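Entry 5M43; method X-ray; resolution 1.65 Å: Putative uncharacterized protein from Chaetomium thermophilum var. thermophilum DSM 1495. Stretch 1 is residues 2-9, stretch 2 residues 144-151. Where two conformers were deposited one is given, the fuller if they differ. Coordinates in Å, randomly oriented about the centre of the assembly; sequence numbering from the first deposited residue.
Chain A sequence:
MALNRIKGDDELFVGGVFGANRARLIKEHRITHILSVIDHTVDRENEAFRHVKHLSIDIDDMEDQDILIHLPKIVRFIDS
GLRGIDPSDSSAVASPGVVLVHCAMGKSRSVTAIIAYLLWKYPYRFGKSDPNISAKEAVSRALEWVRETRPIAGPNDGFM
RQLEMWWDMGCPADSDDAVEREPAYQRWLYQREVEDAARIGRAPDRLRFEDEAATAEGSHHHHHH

Stretch 1, residues 2-9: ALNRIKGD
Stretch 2 (144-151) EWVRETRP

Leu3 to Lys7 run extended past the helical residues 144-147 and the residues after them. Asn4 and Arg5 have strand torsions (phi/psi -96/141° and -85/129°), Ile6 and Lys7 remain extended (-68/138° and -57/136°), and Gly8 turns at 125/-166°, where a side chain would be jammed against the preceding carbonyl. Glu144 to Arg147 are helical; Thr149 has phi/psi -124/-11° and Arg150 -127/78°. The stretches run in opposite directions: Asn4 CA lies 6.1 Å from Arg150 CA, and Ile6 CA 6.2 Å from Val146 CA. Together they bury 547 Å².

Three backbone carbonyls of the first stretch accept hydrogen bonds from side chains of the second. Trp145 NE1 donates to Lys7 O (2.8 Å), Thr149 OG1, on a p rotamer, donates to Arg5 O (2.8 Å), and Arg150 NH1 reaches Ala2 O weakly (3.2 Å). Arg150 gets there through chi1 t, chi2 p and chi3 t. The CA-to-CB bond of Asn4 (chi1 m) points toward the second stretch.

Lys7 is all-trans and covers Trp145 (chi1 t, chi2 -85°). Lys7 CD sits 3.8 Å from the centroid of the Trp145 six-membered ring, a CH-pi contact over the face, while Lys7 NZ lies 4.6 Å from that centroid in an off-centre cation-pi contact. The same ammonium forms a salt bridge with Glu148 (chi1 m, chi2 t), Lys7 NZ to Glu148 OE1 3.0 Å, so its charge is met by both carboxylate and indole.

Apolar packing centres on Ile6 (chi1 m, chi2 m): Ile6 CG2 is 4.2 Å from Trp145 CD1, and Ile6 CD1 is 4.1 Å from Val146 CG1 (Val146 chi1 t).

Water 3 accepts from Lys7 N and donates to Trp145 O and Thr149 OG1, each at 2.9 Å, bridging backbones that do not bond directly here.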

# COMPACT_ATOMS: atom_id res chain seq x y z
N ALA A 2 -15.61 0.34 3.31
CA ALA A 2 -15.07 -1.00 3.36
C ALA A 2 -13.58 -0.95 3.31
O ALA A 2 -12.95 0.02 2.88
CB ALA A 2 -15.55 -1.84 2.19
N LEU A 3 -13.03 -2.04 3.74
CA LEU A 3 -11.62 -2.32 3.48
C LEU A 3 -11.54 -3.37 2.37
O LEU A 3 -11.96 -4.52 2.56
CB LEU A 3 -10.93 -2.86 4.73
CG LEU A 3 -11.14 -1.92 5.92
CD1 LEU A 3 -10.48 -2.64 7.08
CD2 LEU A 3 -10.52 -0.53 5.68
N ASN A 4 -11.01 -2.99 1.22
CA ASN A 4 -11.03 -3.88 0.06
C ASN A 4 -9.74 -4.67 -0.08
O ASN A 4 -8.65 -4.17 0.17
CB ASN A 4 -11.28 -3.10 -1.21
CG ASN A 4 -12.69 -2.56 -1.26
OD1 ASN A 4 -13.69 -3.31 -1.20
ND2 ASN A 4 -12.80 -1.24 -1.26
N ARG A 5 -9.90 -5.94 -0.46
CA ARG A 5 -8.74 -6.82 -0.66
C ARG A 5 -8.19 -6.64 -2.06
O ARG A 5 -8.92 -6.78 -3.07
CB ARG A 5 -9.19 -8.26 -0.44
CG ARG A 5 -7.97 -9.25 -0.44
CD ARG A 5 -8.48 -10.72 -0.53
NE ARG A 5 -7.37 -11.69 -0.50
CZ ARG A 5 -6.66 -11.98 -1.56
NH1 ARG A 5 -6.98 -11.42 -2.73
NH2 ARG A 5 -5.71 -12.98 -1.48
N ILE A 6 -6.85 -6.41 -2.15
CA ILE A 6 -6.22 -6.28 -3.46
C ILE A 6 -6.24 -7.61 -4.22
O ILE A 6 -5.96 -8.68 -3.65
CB ILE A 6 -4.77 -5.78 -3.24
CG1 ILE A 6 -4.76 -4.40 -2.49
CG2 ILE A 6 -4.04 -5.72 -4.61
CD1 ILE A 6 -5.54 -3.27 -3.29
N LYS A 7 -6.55 -7.57 -5.52
CA LYS A 7 -6.56 -8.77 -6.36
C LYS A 7 -5.21 -9.48 -6.35
O LYS A 7 -4.15 -8.82 -6.35
CB LYS A 7 -6.94 -8.35 -7.79
CG LYS A 7 -6.93 -9.47 -8.81
CD LYS A 7 -7.25 -8.94 -10.21
CE LYS A 7 -7.34 -10.15 -11.17
NZ LYS A 7 -7.68 -9.68 -12.54
N GLY A 8 -5.26 -10.80 -6.22
CA GLY A 8 -4.03 -11.56 -6.26
C GLY A 8 -3.86 -12.44 -5.05
O GLY A 8 -4.79 -12.71 -4.30
N ASP A 9 -2.63 -12.94 -4.86
CA ASP A 9 -2.43 -13.95 -3.83
C ASP A 9 -2.07 -13.37 -2.47
O ASP A 9 -1.90 -14.14 -1.53
CB ASP A 9 -1.35 -14.91 -4.29
CG ASP A 9 -1.76 -15.67 -5.52
OD1 ASP A 9 -2.98 -15.95 -5.63
OD2 ASP A 9 -0.89 -16.03 -6.34
N GLU A 144 -4.90 0.25 -12.55
CA GLU A 144 -6.13 -0.44 -12.98
C GLU A 144 -6.29 -1.78 -12.26
O GLU A 144 -7.42 -2.21 -11.96
CB GLU A 144 -6.12 -0.68 -14.48
CG GLU A 144 -6.13 0.58 -15.29
CD GLU A 144 -7.32 1.42 -14.91
OE1 GLU A 144 -8.45 0.87 -14.80
OE2 GLU A 144 -7.14 2.61 -14.67
N TRP A 145 -5.17 -2.41 -11.91
CA TRP A 145 -5.24 -3.63 -11.09
C TRP A 145 -5.88 -3.35 -9.74
O TRP A 145 -6.80 -4.06 -9.29
CB TRP A 145 -3.81 -4.19 -10.93
CG TRP A 145 -3.76 -5.51 -10.16
CD1 TRP A 145 -3.71 -5.68 -8.80
CD2 TRP A 145 -3.72 -6.79 -10.73
NE1 TRP A 145 -3.63 -7.04 -8.50
CE2 TRP A 145 -3.64 -7.73 -9.67
CE3 TRP A 145 -3.74 -7.24 -12.05
CZ2 TRP A 145 -3.57 -9.13 -9.88
CZ3 TRP A 145 -3.68 -8.67 -12.26
CH2 TRP A 145 -3.58 -9.56 -11.19
N VAL A 146 -5.42 -2.28 -9.07
CA VAL A 146 -6.01 -1.89 -7.80
C VAL A 146 -7.49 -1.58 -7.98
O VAL A 146 -8.31 -1.98 -7.14
CB VAL A 146 -5.27 -0.68 -7.20
CG1 VAL A 146 -5.97 -0.17 -5.94
CG2 VAL A 146 -3.81 -1.16 -6.84
N ARG A 147 -7.84 -0.87 -9.05
CA ARG A 147 -9.23 -0.43 -9.28
C ARG A 147 -10.18 -1.63 -9.45
O ARG A 147 -11.42 -1.45 -9.31
CB ARG A 147 -9.31 0.45 -10.52
CG ARG A 147 -8.89 1.88 -10.18
CD ARG A 147 -8.71 2.70 -11.43
NE ARG A 147 -8.58 4.10 -11.04
CZ ARG A 147 -8.38 5.09 -11.90
NH1 ARG A 147 -8.25 4.82 -13.21
NH2 ARG A 147 -8.33 6.34 -11.45
N GLU A 148 -9.66 -2.83 -9.71
CA GLU A 148 -10.56 -3.97 -9.82
C GLU A 148 -11.26 -4.27 -8.50
O GLU A 148 -12.35 -4.87 -8.52
CB GLU A 148 -9.80 -5.20 -10.33
CG GLU A 148 -9.30 -5.00 -11.74
CD GLU A 148 -8.80 -6.27 -12.38
OE1 GLU A 148 -9.49 -7.30 -12.28
OE2 GLU A 148 -7.71 -6.22 -13.00
N THR A 149 -10.68 -3.92 -7.36
CA THR A 149 -11.38 -4.09 -6.09
C THR A 149 -11.51 -2.82 -5.29
O THR A 149 -12.30 -2.81 -4.32
CB THR A 149 -10.72 -5.14 -5.19
OG1 THR A 149 -9.40 -4.67 -4.82
CG2 THR A 149 -10.61 -6.47 -5.90
N ARG A 150 -10.80 -1.72 -5.67
CA ARG A 150 -10.94 -0.42 -5.01
C ARG A 150 -11.22 0.59 -6.13
O ARG A 150 -10.33 1.35 -6.54
CB ARG A 150 -9.66 -0.08 -4.22
CG ARG A 150 -9.77 1.22 -3.41
CD ARG A 150 -10.67 1.02 -2.19
NE ARG A 150 -10.73 2.26 -1.33
CZ ARG A 150 -11.54 2.35 -0.27
NH1 ARG A 150 -12.31 1.27 0.05
NH2 ARG A 150 -11.63 3.44 0.49
N PRO A 151 -12.44 0.65 -6.64
CA PRO A 151 -12.68 1.46 -7.84
C PRO A 151 -12.41 2.95 -7.64
O PRO A 151 -12.11 3.63 -8.64
CB PRO A 151 -14.17 1.18 -8.16
CG PRO A 151 -14.72 0.43 -6.96
CD PRO A 151 -13.57 -0.25 -6.29
O HOH W 1 -12.52 2.43 3.53
O HOH W 2 -15.05 1.98 0.79
O HOH W 3 -7.17 -4.96 -6.60